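PDB 5WA4: pyridine synthase TbtD from Thermobispora bispora, which catalyses a formal [4+2] aza-cycloaddition that builds the pyridine core of the thiopeptide antibiotic thiomuracin, acting on a precursor it probably recognises through its leader peptide. Local coordinates for residues A141-D146 / I318-L323; A168-V173 / L243-E248; H177-G182 / P255-A260. All coordinates share one frame; numbering follows the deposited sequence.

Interaction 1 of 3, residues A141-D146 / I318-L323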
# COMPACT_ATOMS: atom_id res chain seq x y z
N ALA E 141 -6.89 -10.18 35.20
CA ALA E 141 -7.51 -10.03 36.51
C ALA E 141 -6.63 -10.62 37.63
O ALA E 141 -6.42 -9.97 38.65
CB ALA E 141 -8.89 -10.68 36.52
N ASP E 142 -6.12 -11.84 37.43
CA ASP E 142 -5.23 -12.44 38.41
C ASP E 142 -4.02 -11.56 38.61
O ASP E 142 -3.61 -11.28 39.75
CB ASP E 142 -4.78 -13.84 37.98
CG ASP E 142 -5.82 -14.93 38.25
OD1 ASP E 142 -6.98 -14.62 38.62
OD2 ASP E 142 -5.46 -16.12 38.05
N PHE E 143 -3.45 -11.12 37.49
CA PHE E 143 -2.28 -10.26 37.56
C PHE E 143 -2.55 -8.97 38.36
O PHE E 143 -1.71 -8.56 39.15
CB PHE E 143 -1.78 -9.89 36.16
CG PHE E 143 -0.78 -8.77 36.17
CD1 PHE E 143 0.55 -9.02 36.48
CD2 PHE E 143 -1.19 -7.45 35.93
CE1 PHE E 143 1.48 -7.99 36.52
CE2 PHE E 143 -0.27 -6.41 35.97
CZ PHE E 143 1.08 -6.68 36.27
N TYR E 144 -3.69 -8.35 38.13
CA TYR E 144 -3.96 -7.07 38.75
C TYR E 144 -4.07 -7.29 40.26
O TYR E 144 -3.47 -6.56 41.05
CB TYR E 144 -5.23 -6.41 38.17
CG TYR E 144 -4.96 -5.63 36.89
CD1 TYR E 144 -3.87 -4.79 36.79
CD2 TYR E 144 -5.79 -5.73 35.77
CE1 TYR E 144 -3.62 -4.07 35.64
CE2 TYR E 144 -5.54 -5.02 34.61
CZ TYR E 144 -4.44 -4.18 34.55
OH TYR E 144 -4.13 -3.44 33.42
N ALA E 145 -4.81 -8.33 40.63
CA ALA E 145 -4.96 -8.70 42.04
C ALA E 145 -3.61 -9.00 42.70
O ALA E 145 -3.31 -8.52 43.78
CB ALA E 145 -5.89 -9.90 42.16
N ASP E 146 -2.79 -9.80 42.04
CA ASP E 146 -1.55 -10.22 42.66
C ASP E 146 -0.59 -9.04 42.84
O ASP E 146 0.28 -9.08 43.71
CB ASP E 146 -0.90 -11.34 41.84
CG ASP E 146 -1.78 -12.57 41.75
OD1 ASP E 146 -2.66 -12.75 42.63
OD2 ASP E 146 -1.60 -13.37 40.80
N ILE E 318 6.03 -8.13 29.95
CA ILE E 318 6.44 -6.73 29.83
C ILE E 318 5.20 -5.85 29.59
O ILE E 318 5.15 -4.71 30.05
CB ILE E 318 7.49 -6.51 28.71
CG1 ILE E 318 8.13 -5.13 28.85
CG2 ILE E 318 6.87 -6.57 27.37
CD1 ILE E 318 9.33 -5.12 29.81
N ASN E 319 4.19 -6.37 28.90
CA ASN E 319 3.01 -5.56 28.68
C ASN E 319 2.19 -5.39 29.94
O ASN E 319 1.58 -4.34 30.17
CB ASN E 319 2.15 -6.14 27.57
CG ASN E 319 2.34 -5.41 26.28
OD1 ASN E 319 3.22 -5.75 25.47
ND2 ASN E 319 1.56 -4.34 26.08
N CYS E 320 2.19 -6.42 30.77
CA CYS E 320 1.52 -6.34 32.05
C CYS E 320 2.24 -5.28 32.93
O CYS E 320 1.61 -4.54 33.68
CB CYS E 320 1.49 -7.73 32.72
SG CYS E 320 0.12 -8.82 32.12
N THR E 321 3.57 -5.19 32.81
CA THR E 321 4.30 -4.18 33.54
C THR E 321 3.83 -2.78 33.13
O THR E 321 3.49 -1.95 34.00
CB THR E 321 5.80 -4.29 33.32
OG1 THR E 321 6.28 -5.50 33.91
CG2 THR E 321 6.51 -3.11 33.95
N TYR E 322 3.80 -2.53 31.82
CA TYR E 322 3.34 -1.24 31.33
C TYR E 322 1.95 -0.98 31.88
O TYR E 322 1.67 0.14 32.28
CB TYR E 322 3.33 -1.19 29.80
CG TYR E 322 4.69 -1.33 29.14
CD1 TYR E 322 5.87 -1.03 29.83
CD2 TYR E 322 4.80 -1.75 27.82
CE1 TYR E 322 7.11 -1.16 29.22
CE2 TYR E 322 6.02 -1.87 27.19
CZ TYR E 322 7.18 -1.58 27.89
OH TYR E 322 8.41 -1.73 27.26
N LEU E 323 1.10 -2.00 31.94
CA LEU E 323 -0.28 -1.81 32.40
C LEU E 323 -0.33 -1.45 33.90
O LEU E 323 -1.25 -0.74 34.35
CB LEU E 323 -1.12 -3.05 32.11
CG LEU E 323 -1.69 -3.35 30.71
CD1 LEU E 323 -2.41 -4.67 30.73
CD2 LEU E 323 -2.67 -2.29 30.24
O HOH W 1 -4.08 -0.48 33.95
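F143 of helix 135-159 offers the flat face of its phenyl ring to C320 of helix 307-328, while its neighbour Y144 reaches across to L323 one turn further along the same partner.

The aromatic contact comes first. CB of C320 stands over the centre of the F143 ring, 3.8 Å from its centroid and only 12° off the normal, a CH-pi contact. The sulfur follows over the same face, with SG 4.2 Å from the ring centroid, so a Cys sulfur-aromatic contact lies beside the methylene one. Because F143 holds CG anti to its backbone N (chi1 167°), the ring points toward helix 307-328, and its far atom CZ comes 3.4 Å from the backbone O of C320. A cysteine suits this place: it is small enough to slip beneath a phenyl ring, and its polarisable sulfur meets the pi cloud well.

The van der Waals packing of Y144 on L323 is of another kind. The two side chains cross at about a right angle; the ring carbon CZ of Y144 supplies the apolar part, 4.3 Å from CB of L323, and OH of Y144 lies closer, 3.3 Å from the same CB of L323.

Polar bridging completes the set. One water lies 3.0 Å from OH of Y144 and donates to O of L323 at 2.9 Å. The backbone of Y144 is tied to the same helix as well, through a hydrogen bond from R327 to its O.

Around this pair, L253 of helix 244-265 touches F143, and Y45 and L47 of strand 44-49 meet Y144. No direct hydrogen bond joins the two segments. Between them the direct contact is mainly dispersion, CH-pi and sulfur-aromatic packing in a buried setting, and the tyrosine hydroxyl, set against leucine carbons, finds its polar link to the opposite backbone through water.

Interaction 2 of 3, residues A168-V173 / L243-E248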
# COMPACT_ATOMS: atom_id res chain seq x y z
N ALA E 168 9.07 3.38 37.74
CA ALA E 168 8.87 2.81 36.42
C ALA E 168 10.19 2.39 35.79
O ALA E 168 10.25 1.35 35.14
CB ALA E 168 8.16 3.77 35.53
N PHE E 169 11.24 3.17 35.97
CA PHE E 169 12.51 2.78 35.38
C PHE E 169 12.93 1.42 35.94
O PHE E 169 13.25 0.51 35.17
CB PHE E 169 13.59 3.83 35.64
CG PHE E 169 14.94 3.50 35.03
CD1 PHE E 169 15.89 2.81 35.77
CD2 PHE E 169 15.25 3.89 33.74
CE1 PHE E 169 17.14 2.52 35.21
CE2 PHE E 169 16.50 3.60 33.19
CZ PHE E 169 17.44 2.92 33.93
N ASP E 170 12.91 1.29 37.26
CA ASP E 170 13.30 0.05 37.93
C ASP E 170 12.47 -1.15 37.42
O ASP E 170 13.03 -2.14 36.94
CB ASP E 170 13.17 0.17 39.46
CG ASP E 170 14.15 1.18 40.10
OD1 ASP E 170 15.19 1.52 39.50
OD2 ASP E 170 13.87 1.63 41.24
N LEU E 171 11.14 -1.06 37.51
CA LEU E 171 10.26 -2.15 37.09
C LEU E 171 10.49 -2.56 35.64
O LEU E 171 10.71 -3.73 35.34
CB LEU E 171 8.80 -1.79 37.29
CG LEU E 171 8.44 -1.58 38.75
CD1 LEU E 171 6.94 -1.33 38.95
CD2 LEU E 171 8.95 -2.74 39.59
N VAL E 172 10.45 -1.58 34.75
CA VAL E 172 10.65 -1.85 33.32
C VAL E 172 11.98 -2.57 33.06
O VAL E 172 12.02 -3.57 32.37
CB VAL E 172 10.57 -0.54 32.51
CG1 VAL E 172 11.47 -0.56 31.30
CG2 VAL E 172 9.13 -0.26 32.12
N VAL E 173 13.07 -2.05 33.61
CA VAL E 173 14.38 -2.68 33.44
C VAL E 173 14.43 -4.10 34.02
O VAL E 173 15.02 -5.00 33.43
CB VAL E 173 15.50 -1.83 34.12
CG1 VAL E 173 16.85 -2.52 34.03
CG2 VAL E 173 15.59 -0.45 33.50
N LEU E 243 17.83 -3.68 46.63
CA LEU E 243 16.61 -3.00 46.17
C LEU E 243 15.43 -3.94 46.28
O LEU E 243 15.14 -4.67 45.34
CB LEU E 243 16.70 -2.56 44.71
CG LEU E 243 17.55 -1.44 44.13
CD1 LEU E 243 17.31 -1.42 42.65
CD2 LEU E 243 17.19 -0.11 44.74
N PRO E 244 14.74 -3.95 47.43
CA PRO E 244 13.59 -4.84 47.60
C PRO E 244 12.58 -4.84 46.44
O PRO E 244 12.56 -5.81 45.73
CB PRO E 244 12.95 -4.32 48.89
CG PRO E 244 14.14 -3.90 49.69
CD PRO E 244 15.16 -3.36 48.71
N HIS E 245 11.83 -3.76 46.24
CA HIS E 245 10.65 -3.77 45.37
C HIS E 245 10.89 -4.35 43.95
O HIS E 245 9.94 -4.76 43.27
CB HIS E 245 10.10 -2.36 45.22
CG HIS E 245 10.90 -1.53 44.27
ND1 HIS E 245 12.20 -1.16 44.53
CD2 HIS E 245 10.61 -1.08 43.03
CE1 HIS E 245 12.67 -0.47 43.50
NE2 HIS E 245 11.73 -0.42 42.57
N VAL E 246 12.14 -4.34 43.48
CA VAL E 246 12.47 -4.99 42.23
C VAL E 246 12.35 -6.50 42.41
O VAL E 246 11.78 -7.20 41.56
CB VAL E 246 13.89 -4.61 41.74
CG1 VAL E 246 14.51 -5.72 40.88
CG2 VAL E 246 13.85 -3.30 40.97
N ARG E 247 12.86 -7.00 43.53
CA ARG E 247 12.83 -8.42 43.82
C ARG E 247 11.42 -8.96 43.91
O ARG E 247 11.15 -10.06 43.42
CB ARG E 247 13.59 -8.75 45.11
CG ARG E 247 15.02 -8.81 44.80
CD ARG E 247 15.52 -10.25 44.80
NE ARG E 247 16.45 -10.32 43.68
CZ ARG E 247 16.96 -11.44 43.16
NH1 ARG E 247 16.69 -12.62 43.67
NH2 ARG E 247 17.74 -11.37 42.09
N GLU E 248 10.50 -8.21 44.49
CA GLU E 248 9.19 -8.80 44.56
C GLU E 248 8.48 -8.67 43.25
O GLU E 248 7.64 -9.51 42.93
CB GLU E 248 8.32 -8.24 45.67
CG GLU E 248 8.51 -9.12 46.86
CD GLU E 248 7.23 -9.77 47.36
OE1 GLU E 248 6.14 -9.51 46.80
OE2 GLU E 248 7.36 -10.64 48.26
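D170 and H245 meet with their side chains at about a right angle, the carboxylate at the edge of the imidazole and its plane turned 50° from the ring. OD2 of D170 lies 3.2 Å from NE2 of H245 and 3.3 Å from its CE1. Beside them, CB of D170 packs on CG2 of V246 at 3.8 Å while also touching the imidazole, and CD2 of L171 approaches CD2 of H245 at 4.2 Å.

These residues join helix 164-178 to the first turn of helix 244-265 in the helical part of the fold. The local axes pass 9.7 Å apart at a crossing angle of -37°, pointing broadly the same way, and helix 164-178 also carries F169, which packs on an apolar side chain of the bound peptide.

In the next shell, CG2 of V246 lies over one face of the H245 ring near its rim, a beta-branched side chain bracing the imidazole of the preceding residue. Further out, the stronger partner of D170 is R226 of helix 220-235, which forms a salt bridge with OD1 and probably keeps the carboxylate ionised. V230 of that helix touches both D170 and L243, the N-cap residue of helix 244-265.

Interaction 3 of 3, residues H177-G182 / P255-A260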
# COMPACT_ATOMS: atom_id res chain seq x y z
N HIS E 177 15.20 -7.79 32.18
CA HIS E 177 16.44 -8.52 32.50
C HIS E 177 16.12 -9.93 32.98
O HIS E 177 16.72 -10.91 32.53
CB HIS E 177 17.28 -7.78 33.54
CG HIS E 177 18.66 -8.34 33.69
ND1 HIS E 177 19.47 -8.60 32.61
CD2 HIS E 177 19.35 -8.74 34.78
CE1 HIS E 177 20.61 -9.12 33.03
NE2 HIS E 177 20.56 -9.21 34.34
N ALA E 178 15.16 -10.02 33.90
CA ALA E 178 14.85 -11.26 34.56
C ALA E 178 13.97 -12.17 33.71
O ALA E 178 14.26 -13.36 33.56
CB ALA E 178 14.17 -10.97 35.90
N LEU E 179 12.90 -11.63 33.15
CA LEU E 179 11.91 -12.46 32.49
C LEU E 179 12.08 -12.59 30.98
O LEU E 179 11.18 -13.09 30.31
CB LEU E 179 10.51 -11.95 32.78
CG LEU E 179 10.04 -12.06 34.23
CD1 LEU E 179 10.01 -10.69 34.87
CD2 LEU E 179 8.67 -12.73 34.32
N SER E 180 13.21 -12.15 30.42
CA SER E 180 13.48 -12.47 29.01
C SER E 180 14.52 -13.59 28.94
O SER E 180 15.11 -13.97 29.97
CB SER E 180 13.94 -11.24 28.23
OG SER E 180 15.28 -10.91 28.53
N THR E 181 14.78 -14.11 27.75
CA THR E 181 15.70 -15.23 27.66
C THR E 181 17.14 -14.75 27.90
O THR E 181 17.83 -15.24 28.80
CB THR E 181 15.60 -16.01 26.30
OG1 THR E 181 14.23 -16.37 26.03
CG2 THR E 181 16.42 -17.28 26.36
N GLY E 182 17.60 -13.78 27.11
CA GLY E 182 18.98 -13.34 27.21
C GLY E 182 19.26 -12.20 28.20
O GLY E 182 20.40 -11.73 28.30
N PRO E 255 5.70 -16.52 37.87
CA PRO E 255 4.54 -17.38 37.63
C PRO E 255 3.72 -16.90 36.43
O PRO E 255 3.42 -17.72 35.58
CB PRO E 255 3.73 -17.24 38.92
CG PRO E 255 4.71 -16.88 39.92
CD PRO E 255 5.66 -15.96 39.23
N ILE E 256 3.36 -15.62 36.38
CA ILE E 256 2.59 -15.07 35.26
C ILE E 256 3.24 -15.42 33.89
O ILE E 256 2.54 -15.86 32.97
CB ILE E 256 2.42 -13.54 35.41
CG1 ILE E 256 1.75 -13.20 36.75
CG2 ILE E 256 1.56 -12.96 34.30
CD1 ILE E 256 0.31 -13.66 36.83
N ARG E 257 4.56 -15.27 33.76
CA ARG E 257 5.26 -15.65 32.52
C ARG E 257 5.05 -17.13 32.17
O ARG E 257 4.68 -17.46 31.04
CB ARG E 257 6.77 -15.38 32.60
CG ARG E 257 7.48 -15.70 31.26
CD ARG E 257 9.02 -15.68 31.30
NE ARG E 257 9.53 -16.76 32.11
CZ ARG E 257 10.81 -16.91 32.48
NH1 ARG E 257 11.74 -16.05 32.09
NH2 ARG E 257 11.15 -17.93 33.24
N GLU E 258 5.29 -18.00 33.14
CA GLU E 258 5.16 -19.44 32.97
C GLU E 258 3.75 -19.85 32.57
O GLU E 258 3.57 -20.58 31.58
CB GLU E 258 5.56 -20.15 34.25
CG GLU E 258 7.02 -19.96 34.63
CD GLU E 258 7.93 -20.55 33.59
OE1 GLU E 258 7.85 -21.78 33.38
OE2 GLU E 258 8.74 -19.79 33.01
N ARG E 259 2.77 -19.38 33.33
CA ARG E 259 1.38 -19.62 33.04
C ARG E 259 0.96 -19.06 31.67
O ARG E 259 0.08 -19.62 31.00
CB ARG E 259 0.50 -19.01 34.12
CG ARG E 259 -0.95 -18.94 33.73
CD ARG E 259 -1.83 -19.56 34.80
NE ARG E 259 -1.45 -19.04 36.10
CZ ARG E 259 -2.05 -18.02 36.71
NH1 ARG E 259 -3.08 -17.39 36.13
NH2 ARG E 259 -1.60 -17.63 37.91
N ALA E 260 1.59 -17.98 31.22
CA ALA E 260 1.25 -17.45 29.92
C ALA E 260 1.86 -18.29 28.79
O ALA E 260 1.25 -18.43 27.72
CB ALA E 260 1.68 -16.00 29.81
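The C-terminal end of helix 164-178 meets the C-terminal half of helix 244-265 here, and the first residue to leave the helical path, L179, makes most of the contact with R257.

The aliphatic part is simple. CD2 of L179 rests on CB of R257 at 3.7 Å, and the two side chains slide past each other in opposite directions. Leucine suits this position because its other neighbours are apolar too: L253 of helix 244-265 and V317 of helix 307-328.

R257 then carries its charge to the helix end. The chain sets out with a trans first torsion (chi1 -176°), which places CG beside the carbonyl carbon, and bends at chi3, so that CD and the guanidinium pass along the backbone of L179. NH1 gives a weak hydrogen bond to O of L179, long at 3.5 Å but nearly straight at 170°, with the carbonyl oxygen at the edge of the guanidinium and in its plane. An arginine fits such a place, being long enough to cover apolar carbons with its methylenes and still present N-H groups beyond them.

The other edge of the same group is held by the next residue in sequence. NE and NH2 of R257 lie 3.3 and 3.1 Å from the single atom OE2 of E258, a side-on salt bridge that uses the anti side of the carboxylate and restrains rotation of the guanidinium. A313 of helix 307-328 also touches R257.

P255, lacking an N-H, begins the segment where helix 244-265 is kinked. At the opposite segment, OG of S180 turns back to O of A176, a hydrogen bond into the last turn. Side-chain donors reaching backbone carbonyls are typical of helix C-termini, where the regular backbone bonding runs out, as at this helix end within the mainly helical part of the chain.

How the interactions relate
Interactions 2 and 3 hold the same two helices, 164-178 and 244-265, at the start and in the second half of the latter, whereas interaction 1 joins the helices that flank them in sequence, 135-159 and 307-328. Interaction 1 lies deepest, about 6 Å from the chain centre to its own centre, against about 13 Å and 17 Å for the others. The chemistry differs with place: aromatic and sulfur packing in the first, an aspartate at a histidine's edge in the buried second, its salt bridge running to R226 outside the pair, and in the partly buried third an arginine-glutamate pair on one helix, weakly bonded to the other segment. V172 packs on Y322, linking interactions 1 and 2.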